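PDB 5IE3: oxalate--CoA ligase, which belongs to the AMP-binding (ANL) enzyme family and holds adenosine monophosphate, its adenine amino group hydrogen-bonded by the protein. Local coordinates for residues R283-C288 with A306-A311. Residues are numbered along the deposited sequence; the frame is centred on the assembly and turned at random.
Sequences RFIRSC and APVLEA. With AMP (adenosine monophosphate), chain C.
R283 meets P307 through its carbonyl, the proline CG lying 3.2 Å from R283 O, just ahead of two parallel neighbours of a mixed sheet. These strands, 284-287 and 308-314, are joined by helix 294-304 in a beta-alpha-beta unit of the AMP-binding domain; the short segments run 28° from parallel. The F284 side chain and L309 cross at about a right angle, L309 CD1 packing 3.8 Å from F284 CB. With chi1 at 66°, F284 CG sits between its own N and carbonyl carbon, and the ring leads away from 306-311 to stack on Y198. I285 anchors the ladder with both backbone atoms: its N donates to P307 O, and its O receives L309 N at 2.8 Å. On the sheet face shared with V308, I285 CB rests against V308 CG2. R286 projects to the face of L309; its chain, extended from CG to NE, carries NH2 to 3.5 Å from A311 CB, while Y198, T258 and H319 hydrogen-bond its guanidinium. S287 repeats the I285 pattern, but less evenly: S287 N reaches L309 O from 38° above the carbonyl plane, whereas A311 N bonds to S287 O at 2.8 Å. A water accepts from S287 OG and donates to E310 OE2, which L292 N also binds. C288 SG packs 3.9 Å from A311 CB and its side chain touches the bound oxalic acid. The second strand meets the adenine: AMP N6 donates to E310 OE2 and, at 2.7 Å, to A311 O.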
loop_
_atom_site.group_PDB
_atom_site.type_symbol
_atom_site.label_atom_id
_atom_site.label_comp_id
_atom_site.label_asym_id
_atom_site.label_seq_id
_atom_site.Cartn_x
_atom_site.Cartn_y
_atom_site.Cartn_z
ATOM N N ARG A 283 6.130 -1.669 19.261
ATOM C CA ARG A 283 5.241 -0.570 19.614
ATOM C C ARG A 283 3.828 -0.776 19.074
ATOM O O ARG A 283 2.839 -0.536 19.752
ATOM C CB ARG A 283 5.786 0.768 19.083
ATOM C CG ARG A 283 6.992 1.290 19.819
ATOM C CD ARG A 283 6.979 2.840 19.837
ATOM N NE ARG A 283 7.138 3.405 18.511
ATOM C CZ ARG A 283 6.257 4.182 17.888
ATOM N NH1 ARG A 283 5.109 4.521 18.475
ATOM N NH2 ARG A 283 6.562 4.671 16.673
ATOM N N PHE A 284 3.738 -1.226 17.836
ATOM C CA PHE A 284 2.441 -1.466 17.227
ATOM C C PHE A 284 2.637 -2.303 15.972
ATOM O O PHE A 284 3.742 -2.427 15.447
ATOM C CB PHE A 284 1.711 -0.139 16.866
ATOM C CG PHE A 284 2.398 0.654 15.773
ATOM C CD1 PHE A 284 2.035 0.500 14.432
ATOM C CD2 PHE A 284 3.424 1.533 16.089
ATOM C CE1 PHE A 284 2.664 1.208 13.439
ATOM C CE2 PHE A 284 4.079 2.265 15.093
ATOM C CZ PHE A 284 3.706 2.105 13.773
ATOM N N ILE A 285 1.546 -2.889 15.514
ATOM C CA ILE A 285 1.484 -3.587 14.242
ATOM C C ILE A 285 0.418 -2.901 13.421
ATOM O O ILE A 285 -0.643 -2.620 13.943
ATOM C CB ILE A 285 1.128 -5.087 14.439
ATOM C CG1 ILE A 285 2.344 -5.813 15.059
ATOM C CG2 ILE A 285 0.709 -5.730 13.078
ATOM C CD1 ILE A 285 2.001 -7.249 15.575
ATOM N N ARG A 286 0.696 -2.612 12.154
ATOM C CA ARG A 286 -0.261 -1.856 11.345
ATOM C C ARG A 286 -0.896 -2.695 10.237
ATOM O O ARG A 286 -0.232 -3.540 9.624
ATOM C CB ARG A 286 0.429 -0.621 10.744
ATOM C CG ARG A 286 -0.516 0.291 9.913
ATOM C CD ARG A 286 0.308 1.485 9.407
ATOM N NE ARG A 286 -0.464 2.465 8.612
ATOM C CZ ARG A 286 -0.492 2.521 7.277
ATOM N NH1 ARG A 286 0.182 1.633 6.499
ATOM N NH2 ARG A 286 -1.192 3.496 6.696
ATOM N N SER A 287 -2.185 -2.471 9.984
ATOM C CA SER A 287 -2.854 -3.118 8.838
ATOM C C SER A 287 -3.496 -2.033 7.963
ATOM O O SER A 287 -3.962 -1.036 8.496
ATOM C CB SER A 287 -3.926 -4.124 9.303
ATOM O OG SER A 287 -4.526 -4.784 8.187
ATOM N N CYS A 288 -3.511 -2.225 6.645
ATOM C CA CYS A 288 -4.125 -1.264 5.711
ATOM C C CYS A 288 -4.373 -1.963 4.375
ATOM O O CYS A 288 -3.867 -3.105 4.154
ATOM C CB CYS A 288 -3.205 -0.022 5.510
ATOM S SG CYS A 288 -4.012 1.430 4.734
ATOM N N ALA A 306 1.253 -7.014 20.689
ATOM C CA ALA A 306 1.362 -5.593 20.377
ATOM C C ALA A 306 0.018 -5.084 19.843
ATOM O O ALA A 306 -0.711 -5.854 19.235
ATOM C CB ALA A 306 2.492 -5.343 19.340
ATOM N N PRO A 307 -0.307 -3.798 20.096
ATOM C CA PRO A 307 -1.581 -3.228 19.622
ATOM C C PRO A 307 -1.591 -3.210 18.094
ATOM O O PRO A 307 -0.576 -2.867 17.459
ATOM C CB PRO A 307 -1.595 -1.813 20.220
ATOM C CG PRO A 307 -0.114 -1.467 20.399
ATOM C CD PRO A 307 0.531 -2.794 20.784
ATOM N N VAL A 308 -2.718 -3.600 17.515
ATOM C CA VAL A 308 -2.855 -3.657 16.058
ATOM C C VAL A 308 -3.731 -2.491 15.597
ATOM O O VAL A 308 -4.919 -2.406 15.960
ATOM C CB VAL A 308 -3.454 -4.996 15.581
ATOM C CG1 VAL A 308 -3.860 -4.907 14.102
ATOM C CG2 VAL A 308 -2.451 -6.181 15.817
ATOM N N LEU A 309 -3.129 -1.589 14.825
ATOM C CA LEU A 309 -3.773 -0.336 14.393
ATOM C C LEU A 309 -4.083 -0.400 12.920
ATOM O O LEU A 309 -3.157 -0.464 12.073
ATOM C CB LEU A 309 -2.856 0.875 14.667
ATOM C CG LEU A 309 -2.185 0.869 16.055
ATOM C CD1 LEU A 309 -1.286 2.056 16.206
ATOM C CD2 LEU A 309 -3.274 0.844 17.215
ATOM N N GLU A 310 -5.382 -0.331 12.615
ATOM C CA GLU A 310 -5.835 -0.382 11.228
ATOM C C GLU A 310 -5.947 1.027 10.628
ATOM O O GLU A 310 -6.426 1.959 11.283
ATOM C CB GLU A 310 -7.191 -1.082 11.127
ATOM C CG GLU A 310 -7.546 -1.347 9.671
ATOM C CD GLU A 310 -8.840 -2.108 9.465
ATOM O OE1 GLU A 310 -9.616 -2.276 10.436
ATOM O OE2 GLU A 310 -9.073 -2.513 8.299
ATOM N N ALA A 311 -5.493 1.156 9.387
ATOM C CA ALA A 311 -5.599 2.394 8.632
ATOM C C ALA A 311 -6.347 2.160 7.315
ATOM O O ALA A 311 -6.544 1.019 6.881
ATOM C CB ALA A 311 -4.186 3.001 8.353
HETATM P P AMP C . -5.920 1.090 -4.341
HETATM O O1P AMP C . -5.801 2.602 -4.268
HETATM O O2P AMP C . -6.456 0.563 -5.650
HETATM O O3P AMP C . -4.720 0.327 -3.840
HETATM O "O5'" AMP C . -7.120 0.692 -3.356
HETATM C "C5'" AMP C . -7.740 1.645 -2.495
HETATM C "C4'" AMP C . -9.030 1.079 -1.925
HETATM O "O4'" AMP C . -8.734 0.030 -0.965
HETATM C "C3'" AMP C . -9.870 2.040 -1.119
HETATM O "O3'" AMP C . -10.589 2.951 -1.935
HETATM C "C2'" AMP C . -10.750 1.097 -0.311
HETATM O "O2'" AMP C . -11.808 0.613 -1.131
HETATM C "C1'" AMP C . -9.783 -0.060 -0.036
HETATM N N9 AMP C . -9.194 0.010 1.310
HETATM C C8 AMP C . -8.047 0.603 1.671
HETATM N N7 AMP C . -7.811 0.451 3.006
HETATM C C5 AMP C . -8.852 -0.290 3.491
HETATM C C6 AMP C . -9.266 -0.835 4.805
HETATM N N6 AMP C . -8.480 -0.638 5.889
HETATM N N1 AMP C . -10.432 -1.528 4.864
HETATM C C2 AMP C . -11.196 -1.743 3.773
HETATM N N3 AMP C . -10.884 -1.268 2.555
HETATM C C4 AMP C . -9.750 -0.562 2.371
HETATM O O HOH W 1 -6.519 -3.254 7.165
#